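Local coordinates for Non-catalytic protein 1 (Piromyces equi, PDB 1WCU) that probably binds plant cell-wall polysaccharides as a non-catalytic, family 29 carbohydrate-binding module, at residues A[68-72]-A[95-99]; A[72-77]-A[119-125]. All blocks are in the same frame, centred on the assembly; numbering follows the deposited sequence.

Contact 1: A[68-72]-A[95-99]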
ATOM      1  N   VAL A  68      -2.510   9.489  -0.232  1.00  7.55           N
ATOM      2  CA  VAL A  68      -3.426   9.270   0.892  1.00  7.90           C
ATOM      3  C   VAL A  68      -4.085  10.589   1.289  1.00  7.95           C
ATOM      4  O   VAL A  68      -3.424  11.635   1.302  1.00  8.51           O
ATOM      5  CB  VAL A  68      -2.693   8.719   2.123  1.00  8.30           C
ATOM      6  CG1 VAL A  68      -3.691   8.367   3.227  1.00  8.62           C
ATOM      7  CG2 VAL A  68      -1.872   7.499   1.743  1.00  9.25           C
ATOM      8  N   LYS A  69      -5.382  10.524   1.620  1.00  7.84           N
ATOM      9  CA  LYS A  69      -6.149  11.621   2.217  1.00  8.51           C
ATOM     10  C   LYS A  69      -6.855  11.021   3.409  1.00  7.73           C
ATOM     11  O   LYS A  69      -7.559  10.025   3.270  1.00  7.93           O
ATOM     12  CB  LYS A  69      -7.170  12.173   1.214  1.00  8.89           C
ATOM     13  CG  LYS A  69      -8.107  13.212   1.813  1.00  9.23           C
ATOM     14  CD  LYS A  69      -9.083  13.752   0.780  1.00 11.21           C
ATOM     15  CE  LYS A  69     -10.142  12.786   0.414  1.00 14.93           C
ATOM     16  NZ  LYS A  69     -11.133  13.423  -0.526  1.00 18.45           N
ATOM     17  N   THR A  70      -6.680  11.605   4.589  1.00  7.89           N
ATOM     18  CA  THR A  70      -7.274  11.047   5.805  1.00  8.07           C
ATOM     19  C   THR A  70      -7.140  11.981   6.995  1.00  8.08           C
ATOM     20  O   THR A  70      -6.227  12.808   7.042  1.00  8.16           O
ATOM     21  CB  THR A  70      -6.605   9.675   6.167  1.00  8.08           C
ATOM     22  OG1 THR A  70      -7.319   9.055   7.249  1.00  7.83           O
ATOM     23  CG2 THR A  70      -5.156   9.838   6.556  1.00  7.68           C
ATOM     24  N   GLU A  71      -8.030  11.798   7.973  1.00  8.98           N
ATOM     25  CA  GLU A  71      -7.934  12.471   9.267  1.00  9.92           C
ATOM     26  C   GLU A  71      -7.212  11.650  10.343  1.00 10.15           C
ATOM     27  O   GLU A  71      -6.989  12.130  11.454  1.00 11.70           O
ATOM     28  CB  GLU A  71      -9.328  12.867   9.755  1.00 10.47           C
ATOM     29  CG  GLU A  71     -10.007  13.943   8.933  0.50 11.04           C
ATOM     30  CD  GLU A  71     -11.319  14.360   9.563  0.50 12.58           C
ATOM     31  OE1 GLU A  71     -11.286  15.137  10.539  0.50 16.88           O
ATOM     32  OE2 GLU A  71     -12.373  13.874   9.104  0.50 15.16           O
ATOM     33  N   THR A  72      -6.845  10.405  10.034  1.00  8.79           N
ATOM     34  CA  THR A  72      -6.055   9.602  10.949  1.00  9.33           C
ATOM     35  C   THR A  72      -4.598   9.504  10.427  1.00  8.83           C
ATOM     36  O   THR A  72      -4.129  10.386   9.714  1.00  9.36           O
ATOM     37  CB  THR A  72      -6.744   8.238  11.247  1.00  9.47           C
ATOM     38  OG1 THR A  72      -6.072   7.574  12.327  1.00 10.05           O
ATOM     39  CG2 THR A  72      -6.803   7.313  10.020  1.00  9.19           C
ATOM     40  N   PHE A  95       2.181   7.267   7.187  1.00  9.07           N
ATOM     41  CA  PHE A  95       1.388   8.342   6.596  1.00  8.79           C
ATOM     42  C   PHE A  95       0.779   9.131   7.739  1.00  8.61           C
ATOM     43  O   PHE A  95       0.675   8.628   8.859  1.00  9.16           O
ATOM     44  CB  PHE A  95       0.306   7.833   5.614  1.00  8.95           C
ATOM     45  CG  PHE A  95      -0.707   6.932   6.238  1.00  8.54           C
ATOM     46  CD1 PHE A  95      -0.463   5.568   6.337  1.00  9.17           C
ATOM     47  CD2 PHE A  95      -1.890   7.429   6.750  1.00 10.27           C
ATOM     48  CE1 PHE A  95      -1.371   4.739   6.917  1.00  9.04           C
ATOM     49  CE2 PHE A  95      -2.810   6.591   7.340  1.00  8.25           C
ATOM     50  CZ  PHE A  95      -2.556   5.237   7.418  1.00  8.82           C
ATOM     51  N   ARG A  96       0.363  10.353   7.428  1.00  7.95           N
ATOM     52  CA  ARG A  96      -0.172  11.276   8.444  1.00  7.98           C
ATOM     53  C   ARG A  96      -1.453  11.935   7.931  1.00  7.94           C
ATOM     54  O   ARG A  96      -1.885  11.670   6.816  1.00  8.30           O
ATOM     55  CB  ARG A  96       0.893  12.284   8.878  1.00  8.61           C
ATOM     56  CG  ARG A  96       1.667  12.950   7.755  1.00  8.18           C
ATOM     57  CD  ARG A  96       0.843  13.958   6.978  1.00  7.80           C
ATOM     58  NE  ARG A  96       1.678  14.668   5.993  1.00  7.19           N
ATOM     59  CZ  ARG A  96       1.273  15.747   5.328  1.00  8.67           C
ATOM     60  NH1 ARG A  96       0.072  16.263   5.549  1.00  9.58           N
ATOM     61  NH2 ARG A  96       2.083  16.341   4.451  1.00  8.99           N
ATOM     62  N   SER A  97      -2.072  12.789   8.734  1.00  8.19           N
ATOM     63  CA  SER A  97      -3.344  13.398   8.329  1.00  8.95           C
ATOM     64  C   SER A  97      -3.102  14.428   7.240  1.00  9.07           C
ATOM     65  O   SER A  97      -2.116  15.183   7.273  1.00  9.19           O
ATOM     66  CB  SER A  97      -4.105  14.024   9.530  1.00 10.11           C
ATOM     67  OG  SER A  97      -4.148  13.038  10.549  0.50  9.26           O
ATOM     68  N   SER A  98      -4.011  14.460   6.275  1.00  8.61           N
ATOM     69  CA  SER A  98      -3.995  15.483   5.240  1.00  9.38           C
ATOM     70  C   SER A  98      -5.372  15.761   4.723  1.00  9.79           C
ATOM     71  O   SER A  98      -6.176  14.852   4.569  1.00 10.19           O
ATOM     72  CB  SER A  98      -3.070  15.111   4.093  1.00  9.37           C
ATOM     73  OG  SER A  98      -3.504  13.961   3.379  1.00  9.67           O
ATOM     74  N   SER A  99      -5.632  17.042   4.468  1.00 10.35           N
ATOM     75  CA  SER A  99      -6.915  17.512   3.973  1.00 11.38           C
ATOM     76  C   SER A  99      -7.214  17.074   2.532  1.00 11.57           C
ATOM     77  O   SER A  99      -8.387  16.831   2.171  1.00 13.31           O
ATOM     78  CB  SER A  99      -6.965  19.051   4.173  1.00 12.43           C
ATOM     79  OG  SER A  99      -7.357  19.223   5.522  0.50 14.64           O
TER
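The segments 68-72 and 95-99 meet nearly at right angles, their end-to-end directions 91° apart, so that the backbones pair only briefly. The arrangement is a local junction at the edge of a beta-sandwich: strand 62-70 belongs to one sheet, strand 90-98 is an outermost strand of the other, and a single antiparallel bridge joins them. Thr70 and Ser98 form this hydrogen-bonded pair, with CA atoms 5.5 Å apart. Thr70 N donates to Ser98 O at 3.3 Å, and Ser98 N donates to Thr70 O at 2.9 Å; Thr70 O also receives a CA-H...O contact from Ser97 CA at 3.2 Å. The chain turns a corner at Ser99 just beyond the bridge.

On the interior side, Phe95 packs against strand 62-70. Val68 CG1 and Thr70 CG2 each approach Phe95 CD2 to 4.1 Å, the threonine methyl lying near the plane of the ring, at its edge. Ile129 of strand 129-137 touches all three side chains, which places them within the packing between the sheets. Lys69, by contrast, leads its amino group away to a salt bridge with Asp33, and Ser98 OG finds its main partner in Asp100 O.

Past the bridge, strand 62-70 ends in an ST turn in which Thr72 N donates to Thr70 OG1 at 3.1 Å; the same oxygen is also hydrogen-bonded to Pro128 O. The turn brings the next carbonyl but one back towards segment 95-99, where Ser97 OG donates to Thr72 O at 2.8 Å.

Contact 2: A[72-77]-A[119-125]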
ATOM      1  N   THR A  72      -6.845  10.405  10.034  1.00  8.79           N
ATOM      2  CA  THR A  72      -6.055   9.602  10.949  1.00  9.33           C
ATOM      3  C   THR A  72      -4.598   9.504  10.427  1.00  8.83           C
ATOM      4  O   THR A  72      -4.129  10.386   9.714  1.00  9.36           O
ATOM      5  CB  THR A  72      -6.744   8.238  11.247  1.00  9.47           C
ATOM      6  OG1 THR A  72      -6.072   7.574  12.327  1.00 10.05           O
ATOM      7  CG2 THR A  72      -6.803   7.313  10.020  1.00  9.19           C
ATOM      8  N   GLU A  73      -3.878   8.471  10.842  1.00  9.45           N
ATOM      9  CA  GLU A  73      -2.470   8.298  10.510  1.00  9.88           C
ATOM     10  C   GLU A  73      -2.145   6.829  10.656  1.00  9.10           C
ATOM     11  O   GLU A  73      -2.944   6.057  11.199  1.00  8.89           O
ATOM     12  CB  GLU A  73      -1.587   9.139  11.426  1.00 10.08           C
ATOM     13  CG  GLU A  73      -1.721   8.819  12.914  1.00 13.04           C
ATOM     14  CD  GLU A  73      -0.923   9.762  13.793  1.00 17.37           C
ATOM     15  OE1 GLU A  73      -0.990  10.996  13.571  1.00 27.04           O
ATOM     16  OE2 GLU A  73      -0.222   9.281  14.706  1.00 25.34           O
ATOM     17  N   GLY A  74      -0.959   6.433  10.222  1.00  7.94           N
ATOM     18  CA  GLY A  74      -0.604   5.036  10.351  1.00  8.35           C
ATOM     19  C   GLY A  74       0.648   4.606   9.639  1.00  8.43           C
ATOM     20  O   GLY A  74       1.533   5.407   9.393  1.00  8.44           O
ATOM     21  N   LEU A  75       0.722   3.306   9.347  1.00  8.92           N
ATOM     22  CA  LEU A  75       1.926   2.664   8.848  1.00  8.94           C
ATOM     23  C   LEU A  75       1.701   1.995   7.508  1.00  9.05           C
ATOM     24  O   LEU A  75       0.600   1.531   7.196  1.00  8.85           O
ATOM     25  CB  LEU A  75       2.396   1.608   9.845  1.00 10.39           C
ATOM     26  CG  LEU A  75       2.884   2.163  11.196  1.00 12.85           C
ATOM     27  CD1 LEU A  75       3.208   1.093  12.198  1.00 14.94           C
ATOM     28  CD2 LEU A  75       4.092   3.042  11.021  1.00 15.89           C
ATOM     29  N   VAL A  76       2.750   1.992   6.694  1.00  7.98           N
ATOM     30  CA  VAL A  76       2.835   1.187   5.472  1.00  8.24           C
ATOM     31  C   VAL A  76       3.926   0.131   5.689  1.00  7.76           C
ATOM     32  O   VAL A  76       5.013   0.416   6.203  1.00  8.24           O
ATOM     33  CB  VAL A  76       3.119   2.067   4.244  1.00  8.28           C
ATOM     34  CG1 VAL A  76       3.167   1.242   2.969  1.00  9.42           C
ATOM     35  CG2 VAL A  76       2.039   3.138   4.119  1.00  9.72           C
ATOM     36  N   LYS A  77       3.596  -1.109   5.339  1.00  7.19           N
ATOM     37  CA  LYS A  77       4.472  -2.243   5.590  1.00  7.76           C
ATOM     38  C   LYS A  77       4.461  -3.172   4.381  1.00  6.68           C
ATOM     39  O   LYS A  77       3.621  -3.046   3.495  1.00  7.20           O
ATOM     40  CB  LYS A  77       3.991  -3.039   6.806  1.00  7.78           C
ATOM     41  CG  LYS A  77       3.738  -2.232   8.076  1.00  9.40           C
ATOM     42  CD  LYS A  77       3.198  -3.122   9.163  1.00 11.15           C
ATOM     43  CE  LYS A  77       2.928  -2.422  10.484  1.00 13.47           C
ATOM     44  NZ  LYS A  77       2.920  -3.450  11.539  1.00 20.31           N
ATOM     45  N   VAL A 119      -1.376  -1.341   4.432  1.00  7.08           N
ATOM     46  CA  VAL A 119      -1.659   0.012   4.951  1.00  7.12           C
ATOM     47  C   VAL A 119      -2.493  -0.222   6.198  1.00  6.97           C
ATOM     48  O   VAL A 119      -3.464  -0.969   6.143  1.00  6.73           O
ATOM     49  CB  VAL A 119      -2.411   0.908   3.951  1.00  7.27           C
ATOM     50  CG1 VAL A 119      -2.614   2.316   4.509  1.00  7.56           C
ATOM     51  CG2 VAL A 119      -1.627   0.997   2.643  1.00  7.73           C
ATOM     52  N   GLN A 120      -2.117   0.400   7.314  1.00  7.46           N
ATOM     53  CA  GLN A 120      -2.687   0.069   8.614  1.00  8.32           C
ATOM     54  C   GLN A 120      -2.951   1.325   9.451  1.00  8.16           C
ATOM     55  O   GLN A 120      -2.136   2.255   9.455  1.00  8.06           O
ATOM     56  CB  GLN A 120      -1.726  -0.903   9.338  1.00  9.50           C
ATOM     57  CG  GLN A 120      -2.307  -1.661  10.471  1.00 10.58           C
ATOM     58  CD  GLN A 120      -1.550  -2.961  10.805  1.00 10.00           C
ATOM     59  OE1 GLN A 120      -0.411  -3.229  10.356  1.00 12.38           O
ATOM     60  NE2 GLN A 120      -2.189  -3.772  11.601  1.00 10.85           N
ATOM     61  N   ASP A 121      -4.090   1.346  10.135  1.00  8.12           N
ATOM     62  CA  ASP A 121      -4.513   2.474  10.990  1.00  8.41           C
ATOM     63  C   ASP A 121      -3.919   2.395  12.388  1.00  9.23           C
ATOM     64  O   ASP A 121      -4.429   1.677  13.229  1.00 10.41           O
ATOM     65  CB  ASP A 121      -6.049   2.496  11.088  1.00  8.70           C
ATOM     66  CG  ASP A 121      -6.576   3.696  11.831  1.00  9.92           C
ATOM     67  OD1 ASP A 121      -5.806   4.655  12.098  1.00 12.74           O
ATOM     68  OD2 ASP A 121      -7.803   3.730  12.048  1.00  9.89           O
ATOM     69  N   GLY A 122      -2.880   3.183  12.644  1.00  9.39           N
ATOM     70  CA  GLY A 122      -2.134   3.074  13.898  1.00  9.05           C
ATOM     71  C   GLY A 122      -2.947   3.382  15.140  1.00  9.15           C
ATOM     72  O   GLY A 122      -2.910   2.610  16.104  1.00  9.65           O
ATOM     73  N   PRO A 123      -3.651   4.519  15.144  1.00  8.92           N
ATOM     74  CA  PRO A 123      -4.513   4.838  16.276  1.00  9.03           C
ATOM     75  C   PRO A 123      -5.769   4.003  16.492  1.00  8.98           C
ATOM     76  O   PRO A 123      -6.488   4.286  17.456  1.00 10.35           O
ATOM     77  CB  PRO A 123      -4.937   6.287  16.009  1.00  9.33           C
ATOM     78  CG  PRO A 123      -3.939   6.808  15.069  1.00  9.86           C
ATOM     79  CD  PRO A 123      -3.556   5.647  14.206  1.00 10.21           C
ATOM     80  N   ALA A 124      -6.063   3.011  15.649  1.00  9.25           N
ATOM     81  CA  ALA A 124      -7.293   2.221  15.775  1.00  9.24           C
ATOM     82  C   ALA A 124      -8.507   3.140  15.906  1.00  9.71           C
ATOM     83  O   ALA A 124      -9.277   3.067  16.856  1.00 10.29           O
ATOM     84  CB  ALA A 124      -7.189   1.268  16.957  1.00  9.03           C
ATOM     85  N   SER A 125      -8.679   3.981  14.892  1.00  9.52           N
ATOM     86  CA  SER A 125      -9.576   5.138  14.930  1.00  9.43           C
ATOM     87  C   SER A 125     -10.945   4.944  14.294  1.00  9.73           C
ATOM     88  O   SER A 125     -11.829   5.782  14.485  1.00 10.33           O
ATOM     89  CB  SER A 125      -8.909   6.313  14.211  1.00 10.29           C
ATOM     90  OG  SER A 125      -8.835   6.076  12.817  1.00 10.17           O
TER
HETATM   91  O   HOH W   1       1.347  -5.391  10.354  1.00 25.26           O
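Pro123 lies with its ring against the side chain of Glu73, the CG atoms of Pro123 and Glu73 being 3.7 Å apart, while Thr72 OG1 comes within 3.6 Å of Pro123 CG. Beside this contact Gly122 N donates to Glu73 O at 3.2 Å. Thr72 OG1 donates to Asp121 OD1 at 2.9 Å, and Asp121 OD2 accepts from both Ser125 OG (2.7 Å) and Ser125 N (3.0 Å), so one carboxylate ties the loop before strand 74-79 to the type I turn running from Asp121 to Ala124. The turn follows strand 116-121, which pairs with 74-79 as antiparallel neighbours inside the five-stranded sheet of the beta-sandwich; the N-to-C directions of strands 74-77 and 119-121 are 157° apart. In the hydrogen-bonded pair Leu75-Gln120, Leu75 N donates to Gln120 O at 3.0 Å and Gln120 N to Leu75 O at 2.9 Å. Gly74 lets the strands close up: a CB there would fall 2.0 Å from Gln120 O, which instead receives a CA-H...O contact from Gly74 CA at 3.3 Å. Val76 and Val119 share the face turned to the sandwich interior, where Val119 meets Met131. Leu75 and Gln120 take the other face, touching Tyr45 and Trp25 respectively, consistent with an aromatic carbohydrate-binding surface; Tyr45 O accepts from Gln120 NE2. A water there accepts from Lys77 NZ and donates to Gln120 OE1, 2.8 Å from each.

Overall arrangement
The two contacts show a beta-sandwich held within and between sheets. Contact 2 pairs adjacent strands of one sheet through Leu75-Gln120 and Val76-Val119, the pairing loosening towards Asp121, whereas contact 1 makes a single bridge from an outermost strand of that sheet to strand 62-70 of the other. Both are partly buried, contact 1 centred farther from the chain's centre, about 14 Å against 11 Å. They share Thr72, whose carbonyl serves contact 1 and hydroxyl contact 2. Phe95 joins them again: its N lies 3.0 Å from Gly74 O, probably hydrogen-bonded, and its ring touches the backbone of Glu73, Leu75 and Gln120. Serine and backbone groups dominate contact 1's polar chemistry; contact 2 adds a carboxylate and a water.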